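Local structure of 2-Keto-3-deoxy-(6-phospho-)gluconate aldolase (Thermoproteus tenax, 2R91) at residues E157-T162 and V182-A187; N199-L204 and D228-S233; P46-Q51 and E257-V262; V67-A72 and I80-Y85; G147-V152 and R167-A172. The protein is an aldolase of the dihydrodipicolinate synthetase family, built as an eight-stranded TIM barrel and assembled from four chains. One frame throughout, in Å; residues are numbered along the deposited sequence.

Interaction 1 (E157-T162 and V182-A187)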
# COMPACT_ATOMS: atom_id res chain seq x y z
N GLU A 157 13.70 1.97 2.78
CA GLU A 157 14.12 2.70 1.57
C GLU A 157 14.02 4.22 1.75
O GLU A 157 14.61 4.97 0.97
CB GLU A 157 13.29 2.29 0.34
CG GLU A 157 13.46 0.84 -0.11
CD GLU A 157 14.87 0.48 -0.63
OE1 GLU A 157 15.59 1.34 -1.24
OE2 GLU A 157 15.23 -0.70 -0.44
N SER A 158 13.27 4.67 2.76
CA SER A 158 13.14 6.11 2.98
C SER A 158 14.27 6.68 3.89
O SER A 158 14.24 6.52 5.11
CB SER A 158 11.76 6.42 3.54
OG SER A 158 11.70 7.75 4.02
N LEU A 159 15.28 7.31 3.29
CA LEU A 159 16.39 7.86 4.07
C LEU A 159 15.91 8.92 5.05
O LEU A 159 16.44 9.05 6.16
CB LEU A 159 17.47 8.42 3.15
CG LEU A 159 18.79 8.80 3.83
CD1 LEU A 159 19.43 7.55 4.50
CD2 LEU A 159 19.79 9.43 2.77
N ALA A 160 14.89 9.68 4.66
CA ALA A 160 14.34 10.71 5.55
C ALA A 160 13.73 10.08 6.82
O ALA A 160 13.84 10.62 7.88
CB ALA A 160 13.29 11.54 4.83
N HIS A 161 13.07 8.95 6.66
CA HIS A 161 12.49 8.24 7.83
C HIS A 161 13.63 7.92 8.81
O HIS A 161 13.53 8.15 10.03
CB HIS A 161 11.78 6.97 7.29
CG HIS A 161 11.01 6.22 8.34
ND1 HIS A 161 11.62 5.34 9.21
CD2 HIS A 161 9.69 6.22 8.66
CE1 HIS A 161 10.71 4.83 10.03
NE2 HIS A 161 9.53 5.34 9.72
N THR A 162 14.75 7.44 8.28
CA THR A 162 15.91 7.10 9.12
C THR A 162 16.53 8.33 9.78
O THR A 162 16.81 8.35 10.99
CB THR A 162 16.98 6.33 8.33
OG1 THR A 162 16.37 5.23 7.68
CG2 THR A 162 18.10 5.79 9.25
N VAL A 182 23.77 2.56 1.26
CA VAL A 182 25.07 2.60 1.96
C VAL A 182 25.83 3.91 1.71
O VAL A 182 26.23 4.63 2.63
CB VAL A 182 25.94 1.40 1.58
CG1 VAL A 182 27.37 1.55 2.12
CG2 VAL A 182 25.29 0.06 2.14
N PHE A 183 26.03 4.21 0.43
CA PHE A 183 26.60 5.48 0.02
C PHE A 183 25.87 6.66 0.67
O PHE A 183 26.48 7.46 1.38
CB PHE A 183 26.60 5.53 -1.53
CG PHE A 183 26.66 6.90 -2.12
CD1 PHE A 183 27.58 7.84 -1.67
CD2 PHE A 183 25.83 7.22 -3.20
CE1 PHE A 183 27.64 9.13 -2.26
CE2 PHE A 183 25.89 8.50 -3.80
CZ PHE A 183 26.78 9.43 -3.34
N ALA A 184 24.57 6.76 0.46
CA ALA A 184 23.79 7.86 0.99
C ALA A 184 23.87 8.00 2.52
O ALA A 184 23.98 9.11 3.05
CB ALA A 184 22.34 7.73 0.55
N SER A 185 23.81 6.87 3.23
CA SER A 185 23.97 6.89 4.71
C SER A 185 25.30 7.52 5.17
O SER A 185 25.32 8.30 6.10
CB SER A 185 23.89 5.46 5.26
OG SER A 185 22.63 4.90 4.96
N PHE A 186 26.41 7.11 4.58
CA PHE A 186 27.69 7.76 4.92
C PHE A 186 27.72 9.24 4.54
O PHE A 186 28.19 10.11 5.31
CB PHE A 186 28.84 7.00 4.28
CG PHE A 186 29.04 5.60 4.84
CD1 PHE A 186 29.05 5.37 6.22
CD2 PHE A 186 29.24 4.53 3.98
CE1 PHE A 186 29.25 4.05 6.73
CE2 PHE A 186 29.44 3.23 4.47
CZ PHE A 186 29.44 3.01 5.85
N ALA A 187 27.18 9.54 3.37
CA ALA A 187 27.09 10.94 2.88
C ALA A 187 26.33 11.87 3.83
O ALA A 187 26.69 13.05 4.02
CB ALA A 187 26.46 10.96 1.51
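Ser185 OG is held by Leu181 O, just before helix 182-187, and its other neighbour across the contact is the methyl CD1 of Leu159, 4.2 Å away. The contact lies in the outer helical layer of the TIM barrel, where the start of helix 159-168 runs beside the short helix 182-187. Leu159 carries the apolar part. With CG anti to the backbone N (chi1 -170°), its side chain reaches across to the neighbouring helix and ends in a fork: CD1 goes to the serine oxygen, and CD2 meets Ala184 CB at 3.8 Å. The same leucine also packs on Leu159 of the second subunit, and Ala184 touches Val188 of that subunit, so the contact extends into the interface between chains. No hydrogen bond crosses between the two segments, and polar contacts instead fix each helix separately. His161 and Thr162, on the first turn, are both tied to Asp154, His161 through ND1 and Thr162 through OG1. Ser158 is the N-cap of helix 159-168: its OG lies 3.2 Å from His161 N, accepting the N-H at an angle of 153°.

Interaction 2 (N199-L204 and D228-S233)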
# COMPACT_ATOMS: atom_id res chain seq x y z
N ASN A 199 28.02 -9.13 4.49
CA ASN A 199 28.35 -10.54 4.47
C ASN A 199 29.26 -10.94 3.33
O ASN A 199 30.19 -11.72 3.52
CB ASN A 199 27.10 -11.42 4.41
CG ASN A 199 26.37 -11.46 5.72
OD1 ASN A 199 26.80 -12.14 6.65
ND2 ASN A 199 25.29 -10.68 5.82
N TYR A 200 28.95 -10.46 2.12
CA TYR A 200 29.65 -10.97 0.92
C TYR A 200 30.64 -10.00 0.32
O TYR A 200 31.57 -10.43 -0.35
CB TYR A 200 28.66 -11.47 -0.14
CG TYR A 200 27.49 -10.54 -0.48
CD1 TYR A 200 27.61 -9.58 -1.49
CD2 TYR A 200 26.25 -10.68 0.14
CE1 TYR A 200 26.52 -8.74 -1.82
CE2 TYR A 200 25.17 -9.87 -0.18
CZ TYR A 200 25.31 -8.91 -1.18
OH TYR A 200 24.23 -8.10 -1.50
N LEU A 201 30.46 -8.69 0.54
CA LEU A 201 31.38 -7.68 0.01
C LEU A 201 31.70 -6.58 1.01
O LEU A 201 31.54 -5.38 0.71
CB LEU A 201 30.83 -7.06 -1.32
CG LEU A 201 31.05 -7.97 -2.52
CD1 LEU A 201 30.15 -7.56 -3.72
CD2 LEU A 201 32.55 -7.99 -2.90
N PRO A 202 32.20 -6.97 2.20
CA PRO A 202 32.56 -5.96 3.20
C PRO A 202 33.59 -4.98 2.63
O PRO A 202 33.57 -3.81 2.99
CB PRO A 202 33.19 -6.80 4.35
CG PRO A 202 33.60 -8.11 3.71
CD PRO A 202 32.48 -8.34 2.68
N GLU A 203 34.50 -5.47 1.79
CA GLU A 203 35.56 -4.60 1.25
C GLU A 203 34.97 -3.54 0.32
O GLU A 203 35.52 -2.47 0.20
CB GLU A 203 36.66 -5.39 0.56
CG GLU A 203 36.24 -6.28 -0.63
CD GLU A 203 35.78 -7.70 -0.22
OE1 GLU A 203 34.83 -7.83 0.53
OE2 GLU A 203 36.38 -8.70 -0.66
N LEU A 204 33.85 -3.85 -0.33
CA LEU A 204 33.13 -2.84 -1.13
C LEU A 204 32.50 -1.77 -0.25
O LEU A 204 32.57 -0.56 -0.56
CB LEU A 204 32.07 -3.52 -2.03
CG LEU A 204 31.37 -2.68 -3.14
CD1 LEU A 204 30.61 -3.57 -4.11
CD2 LEU A 204 30.37 -1.72 -2.56
N ASP A 228 24.31 -2.39 -6.28
CA ASP A 228 22.89 -2.48 -6.69
C ASP A 228 22.65 -3.55 -7.76
O ASP A 228 21.68 -4.30 -7.70
CB ASP A 228 22.38 -1.11 -7.17
CG ASP A 228 22.39 -0.07 -6.07
OD1 ASP A 228 22.35 -0.47 -4.88
OD2 ASP A 228 22.38 1.14 -6.39
N GLU A 229 23.55 -3.64 -8.74
CA GLU A 229 23.41 -4.63 -9.81
C GLU A 229 23.50 -6.03 -9.26
O GLU A 229 22.80 -6.93 -9.70
CB GLU A 229 24.54 -4.47 -10.82
CG GLU A 229 24.50 -3.17 -11.61
CD GLU A 229 25.70 -3.02 -12.57
OE1 GLU A 229 26.39 -4.06 -12.89
OE2 GLU A 229 25.93 -1.86 -13.01
N ILE A 230 24.39 -6.21 -8.28
CA ILE A 230 24.57 -7.54 -7.66
C ILE A 230 23.34 -7.90 -6.84
O ILE A 230 22.80 -8.98 -6.97
CB ILE A 230 25.87 -7.55 -6.80
CG1 ILE A 230 27.12 -7.51 -7.71
CG2 ILE A 230 25.91 -8.81 -5.89
CD1 ILE A 230 28.43 -7.08 -6.99
N VAL A 231 22.90 -6.98 -5.99
CA VAL A 231 21.64 -7.16 -5.25
C VAL A 231 20.42 -7.49 -6.15
O VAL A 231 19.63 -8.42 -5.87
CB VAL A 231 21.34 -5.90 -4.41
CG1 VAL A 231 19.96 -5.97 -3.75
CG2 VAL A 231 22.46 -5.71 -3.35
N GLU A 232 20.29 -6.74 -7.24
CA GLU A 232 19.23 -6.96 -8.22
C GLU A 232 19.24 -8.38 -8.78
O GLU A 232 18.19 -9.01 -8.84
CB GLU A 232 19.32 -5.90 -9.34
CG GLU A 232 18.69 -4.58 -8.91
CD GLU A 232 19.17 -3.36 -9.70
OE1 GLU A 232 19.70 -3.52 -10.83
OE2 GLU A 232 19.01 -2.23 -9.16
N SER A 233 20.40 -8.90 -9.16
CA SER A 233 20.45 -10.28 -9.66
C SER A 233 20.03 -11.28 -8.57
O SER A 233 19.28 -12.23 -8.84
CB SER A 233 21.84 -10.66 -10.16
OG SER A 233 22.21 -9.87 -11.28
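Tyr200 reaches helix 217-237 through a ring carbon and its hydroxyl. CE1 lies 4.1 Å from Ile230 CG2, which approaches the ring obliquely, the two side chains sliding past each other in opposite directions, while OH ends 3.5 Å from Val231 CG2, whose side chain crosses the tyrosine at about a right angle. That hydroxyl has its polar partner in Tyr239 OH, so the valine methyl meets an oxygen already engaged. Tyr200 CG stands between the backbone N and the carbonyl carbon (chi1 49°), which carries the ring out to Ile230 and Val231. Leu201 follows, and its CD1 does two things. Leu201 CD1 lies in the plane of the Tyr200 ring at the edge, 3.9 Å from Tyr200 CD1. Leu201 CD1 also meets Ile230 CD1 tip to tip, at 3.7 Å. Ile230 is thereby shared between neighbouring residues, its CG2 branch serving the tyrosine and its CD1 end the leucine. Phe250 of helix 239-251 packs on both Leu201 and Ile230, closing the apolar cluster from a third element. Leu201 is also the N-cap residue of helix 202-213, which starts at Pro202, so the contact is made just as the chain enters that helix. The eighth strand of the barrel precedes this turn, and helices 217-237 and 239-251 follow it: this is the junction between a TIM barrel and the C-terminal helices appended to it in the dihydrodipicolinate synthetase family.

Interaction 3 (P46-Q51 and E257-V262)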
# COMPACT_ATOMS: atom_id res chain seq x y z
N PRO A 46 13.61 -14.27 12.99
CA PRO A 46 12.30 -14.86 13.36
C PRO A 46 12.11 -16.36 13.09
O PRO A 46 11.14 -16.94 13.59
CB PRO A 46 11.29 -14.03 12.53
CG PRO A 46 12.04 -12.64 12.37
CD PRO A 46 13.46 -13.13 12.06
N ALA A 47 12.99 -16.97 12.30
CA ALA A 47 12.89 -18.40 12.02
C ALA A 47 13.67 -19.21 13.08
O ALA A 47 13.64 -20.45 13.03
CB ALA A 47 13.48 -18.73 10.64
N LEU A 48 14.41 -18.53 13.97
CA LEU A 48 15.30 -19.25 14.91
C LEU A 48 14.63 -19.41 16.25
O LEU A 48 14.00 -18.47 16.74
CB LEU A 48 16.61 -18.48 15.10
CG LEU A 48 17.40 -18.16 13.82
CD1 LEU A 48 18.65 -17.37 14.18
CD2 LEU A 48 17.76 -19.45 13.09
N SER A 49 14.78 -20.59 16.87
CA SER A 49 14.22 -20.78 18.22
C SER A 49 15.05 -19.99 19.23
O SER A 49 16.15 -19.50 18.93
CB SER A 49 14.21 -22.25 18.63
OG SER A 49 15.52 -22.73 18.68
N LEU A 50 14.53 -19.87 20.45
CA LEU A 50 15.32 -19.21 21.49
C LEU A 50 16.69 -19.90 21.65
O LEU A 50 17.70 -19.22 21.73
CB LEU A 50 14.52 -19.15 22.80
CG LEU A 50 15.31 -18.90 24.10
CD1 LEU A 50 15.90 -17.50 24.02
CD2 LEU A 50 14.37 -19.04 25.31
N GLN A 51 16.74 -21.24 21.63
CA GLN A 51 18.02 -21.89 21.86
C GLN A 51 18.99 -21.67 20.72
O GLN A 51 20.19 -21.50 20.93
CB GLN A 51 17.83 -23.38 22.12
CG GLN A 51 17.13 -23.68 23.48
CD GLN A 51 16.78 -25.15 23.60
OE1 GLN A 51 17.55 -26.03 23.20
NE2 GLN A 51 15.63 -25.43 24.16
N GLU A 257 24.06 -22.77 4.78
CA GLU A 257 22.74 -22.78 4.14
C GLU A 257 21.74 -22.16 5.07
O GLU A 257 21.94 -22.19 6.30
CB GLU A 257 22.26 -24.22 3.94
CG GLU A 257 23.02 -25.02 2.97
CD GLU A 257 22.33 -26.34 2.73
OE1 GLU A 257 21.86 -26.97 3.70
OE2 GLU A 257 22.24 -26.72 1.54
N PRO A 258 20.64 -21.62 4.52
CA PRO A 258 19.49 -21.23 5.34
C PRO A 258 18.62 -22.49 5.60
O PRO A 258 19.09 -23.61 5.37
CB PRO A 258 18.75 -20.21 4.46
CG PRO A 258 19.05 -20.69 3.04
CD PRO A 258 20.45 -21.28 3.08
N ARG A 259 17.43 -22.32 6.14
CA ARG A 259 16.54 -23.46 6.43
C ARG A 259 15.12 -23.15 5.97
O ARG A 259 14.62 -22.03 6.16
CB ARG A 259 16.58 -23.78 7.94
CG ARG A 259 15.60 -24.86 8.44
CD ARG A 259 15.73 -25.12 9.97
NE ARG A 259 15.39 -23.94 10.78
CZ ARG A 259 15.73 -23.81 12.06
NH1 ARG A 259 16.40 -24.81 12.68
NH2 ARG A 259 15.39 -22.70 12.73
N GLY A 260 14.48 -24.16 5.37
CA GLY A 260 13.02 -24.18 5.10
C GLY A 260 12.26 -23.28 6.04
O GLY A 260 12.33 -23.58 7.24
N PRO A 261 11.19 -22.66 5.53
CA PRO A 261 10.78 -21.96 4.30
C PRO A 261 11.80 -21.15 3.50
O PRO A 261 11.58 -20.94 2.32
CB PRO A 261 9.52 -21.15 4.71
CG PRO A 261 9.78 -20.82 6.11
CD PRO A 261 10.40 -22.14 6.67
N VAL A 262 12.88 -20.71 4.13
CA VAL A 262 13.97 -20.11 3.39
C VAL A 262 14.88 -21.23 2.86
O VAL A 262 15.99 -21.43 3.35
CB VAL A 262 14.73 -19.08 4.23
CG1 VAL A 262 15.67 -18.24 3.34
CG2 VAL A 262 13.74 -18.19 5.05
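The guanidinium of Arg259 meets Ala47 edge-on: Ala47 O lies close to its plane, 2.9 Å from NH2. Leu48 CD2 approaches the same nitrogen obliquely, 4.0 Å from Arg259 NH2, adding an apolar neighbour beside the polar bond. The hydrogen bond is markedly bent, with an N-H...O angle of 131°, and the donor sits 33° off the plane of the alanine carbonyl. Arg259 extends straight through its first two torsions and then bends at chi3 (63°), which turns the guanidinium toward the chain at Ala47. Its other terminal nitrogen, NH1, forms a salt bridge with Glu52 OE2. Glu52 OE1 accepts from Ser49 N while Ser49 OG caps a backbone N at the start of helix 50-63, as in a capping box. The contact thus joins the loop between helices 239-251 and 267-276 to the chain entering helix 50-63 of the TIM barrel. The cis peptide before Pro261 belongs to the same loop, and Gly260 makes backbone hydrogen bonds to the third subunit. Chemically, one cation bridges a backbone carbonyl and a carboxylate, so the arginine's charge is probably balanced largely by Glu52, and Ala47 O and Glu52 together probably limit the rotation of the group.

Interaction 4 (V67-A72 and I80-Y85)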
# COMPACT_ATOMS: atom_id res chain seq x y z
N VAL A 67 29.33 -6.94 19.37
CA VAL A 67 28.19 -7.78 18.97
C VAL A 67 26.91 -7.15 19.47
O VAL A 67 26.81 -6.75 20.65
CB VAL A 67 28.32 -9.24 19.54
CG1 VAL A 67 27.06 -10.04 19.28
CG2 VAL A 67 29.51 -9.97 18.95
N ILE A 68 25.93 -7.02 18.58
CA ILE A 68 24.57 -6.66 19.00
C ILE A 68 23.68 -7.85 18.68
O ILE A 68 23.75 -8.40 17.58
CB ILE A 68 24.05 -5.40 18.24
CG1 ILE A 68 24.93 -4.18 18.54
CG2 ILE A 68 22.55 -5.13 18.53
CD1 ILE A 68 24.57 -2.90 17.64
N VAL A 69 22.83 -8.25 19.63
CA VAL A 69 21.96 -9.40 19.43
C VAL A 69 20.50 -8.97 19.27
O VAL A 69 19.95 -8.21 20.09
CB VAL A 69 22.10 -10.45 20.61
CG1 VAL A 69 21.24 -11.69 20.35
CG2 VAL A 69 23.58 -10.86 20.80
N GLN A 70 19.88 -9.44 18.18
CA GLN A 70 18.46 -9.26 17.87
C GLN A 70 17.66 -10.27 18.69
O GLN A 70 17.87 -11.46 18.54
CB GLN A 70 18.19 -9.57 16.37
CG GLN A 70 16.68 -10.14 16.10
CD GLN A 70 15.98 -8.97 16.26
OE1 GLN A 70 14.89 -8.86 16.81
NE2 GLN A 70 16.77 -7.94 15.96
N VAL A 71 16.72 -9.80 19.52
CA VAL A 71 16.08 -10.71 20.50
C VAL A 71 14.57 -10.99 20.32
O VAL A 71 13.97 -11.74 21.11
CB VAL A 71 16.36 -10.20 21.94
CG1 VAL A 71 17.86 -10.09 22.20
CG2 VAL A 71 15.63 -8.86 22.21
N ALA A 72 13.94 -10.43 19.28
CA ALA A 72 12.49 -10.50 19.21
C ALA A 72 11.96 -11.94 19.22
O ALA A 72 12.53 -12.83 18.61
CB ALA A 72 11.95 -9.80 17.97
N ILE A 80 12.92 -11.16 26.57
CA ILE A 80 13.55 -10.78 27.85
C ILE A 80 14.65 -11.75 28.27
O ILE A 80 15.74 -11.35 28.64
CB ILE A 80 12.49 -10.68 28.96
CG1 ILE A 80 11.58 -9.46 28.72
CG2 ILE A 80 13.14 -10.61 30.33
CD1 ILE A 80 10.25 -9.61 29.40
N ALA A 81 14.37 -13.04 28.23
CA ALA A 81 15.36 -14.04 28.62
C ALA A 81 16.62 -13.95 27.74
O ALA A 81 17.74 -14.04 28.24
CB ALA A 81 14.77 -15.44 28.53
N LEU A 82 16.44 -13.81 26.42
CA LEU A 82 17.60 -13.78 25.55
C LEU A 82 18.36 -12.46 25.74
O LEU A 82 19.57 -12.42 25.66
CB LEU A 82 17.19 -13.93 24.08
CG LEU A 82 18.33 -13.84 23.07
CD1 LEU A 82 19.27 -15.03 23.26
CD2 LEU A 82 17.83 -13.78 21.58
N ALA A 83 17.64 -11.38 25.95
CA ALA A 83 18.34 -10.10 26.19
C ALA A 83 19.29 -10.21 27.40
O ALA A 83 20.43 -9.74 27.36
CB ALA A 83 17.35 -8.95 26.39
N LYS A 84 18.81 -10.84 28.48
CA LYS A 84 19.67 -11.02 29.66
C LYS A 84 20.85 -11.92 29.33
O LYS A 84 21.98 -11.64 29.73
CB LYS A 84 18.87 -11.58 30.86
CG LYS A 84 17.72 -10.73 31.33
CD LYS A 84 16.98 -11.41 32.50
CE LYS A 84 15.77 -10.63 32.95
NZ LYS A 84 14.60 -11.47 33.57
N TYR A 85 20.61 -13.00 28.59
CA TYR A 85 21.67 -13.91 28.15
C TYR A 85 22.74 -13.19 27.32
O TYR A 85 23.96 -13.34 27.56
CB TYR A 85 21.09 -15.07 27.34
CG TYR A 85 22.09 -16.16 27.03
CD1 TYR A 85 22.55 -17.01 28.05
CD2 TYR A 85 22.60 -16.33 25.75
CE1 TYR A 85 23.48 -17.98 27.81
CE2 TYR A 85 23.53 -17.33 25.48
CZ TYR A 85 23.96 -18.16 26.54
OH TYR A 85 24.86 -19.15 26.32
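Leu82 and Val71 make the main apolar contact between strand 67-70, with the turn after it, and helix 76-88, two elements of the beta-alpha-beta unit that strand 93-96 completes in the TIM barrel. Leu82 CD2 does most of the touching: it lies 3.7 Å from Val71 CG1 and equally close to Val71 CA, so the methyl rests on the backbone as well as on the side chain. Leu82 CG is anti to its own N (chi1 177°), which carries the fork out from the helix toward the strand. On the strand, Val69 CG1 meets the same methyl, Leu82 CD2, at 4.2 Å, the two side chains crossing at about a right angle. Val71 CG1 also comes within 4.4 Å of Ala83 CB, a looser contact one residue along the helix. Among polar groups, Gln70 O has the Leu82 methyl CD2 3.8 Å away. The Gln70 side chain leaves the backbone on the side away from the helix, and its OE1 accepts from Ala72 N at 3.1 Å, a fairly straight bond of 160°, and also from Leu97 N. The first bond lies within the turn leaving the strand; the second ties it to the residue after strand 93-96. Leu82 is further flanked by Leu50 and Lys53 of helix 50-63. No hydrogen bond joins the two segments, so cohesion between strand and helix rests on dispersion and burial of methyl groups, while the polar bonds serve the turn.

Interaction 5 (G147-V152 and R167-A172)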
# COMPACT_ATOMS: atom_id res chain seq x y z
N GLY A 147 10.67 6.16 25.31
CA GLY A 147 11.46 6.69 26.43
C GLY A 147 12.72 5.95 26.87
O GLY A 147 13.28 6.27 27.93
N CYS A 148 13.18 4.96 26.10
CA CYS A 148 14.34 4.17 26.54
C CYS A 148 15.22 3.64 25.39
O CYS A 148 16.17 2.87 25.60
CB CYS A 148 13.89 3.00 27.43
SG CYS A 148 12.88 1.77 26.57
N ILE A 149 14.91 4.06 24.17
CA ILE A 149 15.62 3.56 23.00
C ILE A 149 16.93 4.32 22.87
O ILE A 149 16.92 5.54 22.92
CB ILE A 149 14.75 3.77 21.73
CG1 ILE A 149 13.43 2.95 21.81
CG2 ILE A 149 15.52 3.43 20.46
CD1 ILE A 149 13.63 1.46 22.04
N ARG A 150 18.04 3.62 22.69
CA ARG A 150 19.36 4.26 22.59
C ARG A 150 20.05 3.99 21.24
O ARG A 150 21.23 4.32 21.02
CB ARG A 150 20.23 3.83 23.80
CG ARG A 150 19.69 4.45 25.11
CD ARG A 150 20.18 3.76 26.36
NE ARG A 150 21.57 4.05 26.63
CZ ARG A 150 22.34 3.38 27.49
NH1 ARG A 150 21.86 2.33 28.19
NH2 ARG A 150 23.60 3.75 27.64
N GLY A 151 19.31 3.39 20.32
CA GLY A 151 19.87 3.05 19.04
C GLY A 151 18.77 2.63 18.11
O GLY A 151 17.71 2.15 18.56
N VAL A 152 18.99 2.81 16.81
CA VAL A 152 17.97 2.43 15.81
C VAL A 152 18.63 1.81 14.58
O VAL A 152 19.62 2.33 14.04
CB VAL A 152 17.07 3.64 15.40
CG1 VAL A 152 15.94 3.21 14.46
CG2 VAL A 152 16.49 4.34 16.62
N ARG A 167 16.99 13.18 14.46
CA ARG A 167 16.35 14.43 14.85
C ARG A 167 15.65 14.31 16.20
O ARG A 167 15.80 15.18 17.07
CB ARG A 167 15.37 14.86 13.76
CG ARG A 167 14.63 16.17 14.01
CD ARG A 167 13.62 16.37 12.89
NE ARG A 167 12.42 17.01 13.39
CZ ARG A 167 11.20 16.85 12.89
NH1 ARG A 167 10.97 16.01 11.88
NH2 ARG A 167 10.22 17.54 13.43
N TYR A 168 14.88 13.24 16.38
CA TYR A 168 14.12 13.05 17.63
C TYR A 168 14.93 12.45 18.76
O TYR A 168 14.59 12.63 19.93
CB TYR A 168 12.88 12.17 17.41
CG TYR A 168 11.68 12.89 16.81
CD1 TYR A 168 11.63 13.17 15.46
CD2 TYR A 168 10.62 13.28 17.60
CE1 TYR A 168 10.55 13.81 14.90
CE2 TYR A 168 9.53 13.93 17.05
CZ TYR A 168 9.50 14.20 15.70
OH TYR A 168 8.41 14.83 15.14
N LEU A 169 15.98 11.71 18.41
CA LEU A 169 16.85 11.10 19.42
C LEU A 169 18.30 11.44 19.14
O LEU A 169 19.06 10.60 18.65
CB LEU A 169 16.67 9.57 19.47
CG LEU A 169 15.24 9.09 19.68
CD1 LEU A 169 15.10 7.58 19.51
CD2 LEU A 169 14.81 9.48 21.05
N PRO A 170 18.71 12.69 19.45
CA PRO A 170 20.04 13.16 19.05
C PRO A 170 21.19 12.36 19.66
O PRO A 170 22.30 12.42 19.14
CB PRO A 170 20.07 14.64 19.53
CG PRO A 170 18.69 15.02 19.81
CD PRO A 170 17.94 13.73 20.16
N GLN A 171 20.93 11.64 20.74
CA GLN A 171 21.96 10.83 21.40
C GLN A 171 21.99 9.35 20.95
O GLN A 171 22.95 8.63 21.26
CB GLN A 171 21.79 10.90 22.91
CG GLN A 171 22.05 12.30 23.50
CD GLN A 171 23.38 12.88 23.03
OE1 GLN A 171 24.44 12.24 23.15
NE2 GLN A 171 23.33 14.11 22.47
N ALA A 172 20.98 8.91 20.22
CA ALA A 172 20.93 7.52 19.76
C ALA A 172 21.94 7.31 18.64
O ALA A 172 22.18 8.22 17.85
CB ALA A 172 19.52 7.17 19.26
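Leu169 faces Ile149 and, starting from CB, first meets its own turn: Leu169 CB lies 3.7 Å from Ala172 CB. With CG anti to the carbonyl carbon (chi1 -55°), the chain is directed to the strand side, where CG divides. The branch CD1 ends 4.3 Å from Ile149 CG2, with Val152 CG2 farther off on the same side, 4.6 Å from Leu169 CD1. The other methyl, CD2, turns off and remains well away from Ile149. Lys144 of helix 140-146 packs against the same leucine.

Ala172 makes the second half of the contact. Its CB lies 3.8 Å from Arg150 O, and its CA donates a CA-H...O contact to that oxygen at 3.5 Å, with an angle of 136° at the hydrogen. The same methyl covers Gly151 N at 3.9 Å from Ala172 CB, and that buried nitrogen has no hydrogen-bond partner in the model. Ala172 closes a type I turn whose bond runs from Ala172 N to Leu169 O, 3.0 Å long, and the turn brings the chain beside strand 149-154, where Arg173 bonds with the backbones of Arg150 and Val152. On the approach to this strand, Cys148 is tied to Cys118 by a disulfide. Just before the turn, Tyr168 CE1 lies over one face of the Arg167 guanidinium, and both residues reach Glu232 of the second subunit. Strand 149-154, helix 159-168 and strand 173-176 form a beta-alpha-beta crossover of the TIM barrel, with the contact at the point where the helix gives way to the next parallel strand.

Overall arrangement
Interactions 4 and 5 both bear on the barrel sheet, each joining a strand to the helix or turn that belongs to its beta-alpha-beta unit. Interaction 1 shares helix 159-168 with interaction 5, using its start where interaction 5 uses its end, and lies on the opposite side of the chain's centre from interactions 3 and 4. All five are largely buried; 1, 2 and 4 rest mainly on methyl groups, though in 1 and 2 a hydroxyl oxygen also faces a methyl, 5 adds a CA-H...O contact and an exposed arginine at its margin, and 3 alone has a cross-segment hydrogen bond. Interactions 3 and 4 touch through Leu50 and Leu82. Interactions 1, 2 and 5 face the second subunit, 3 the third.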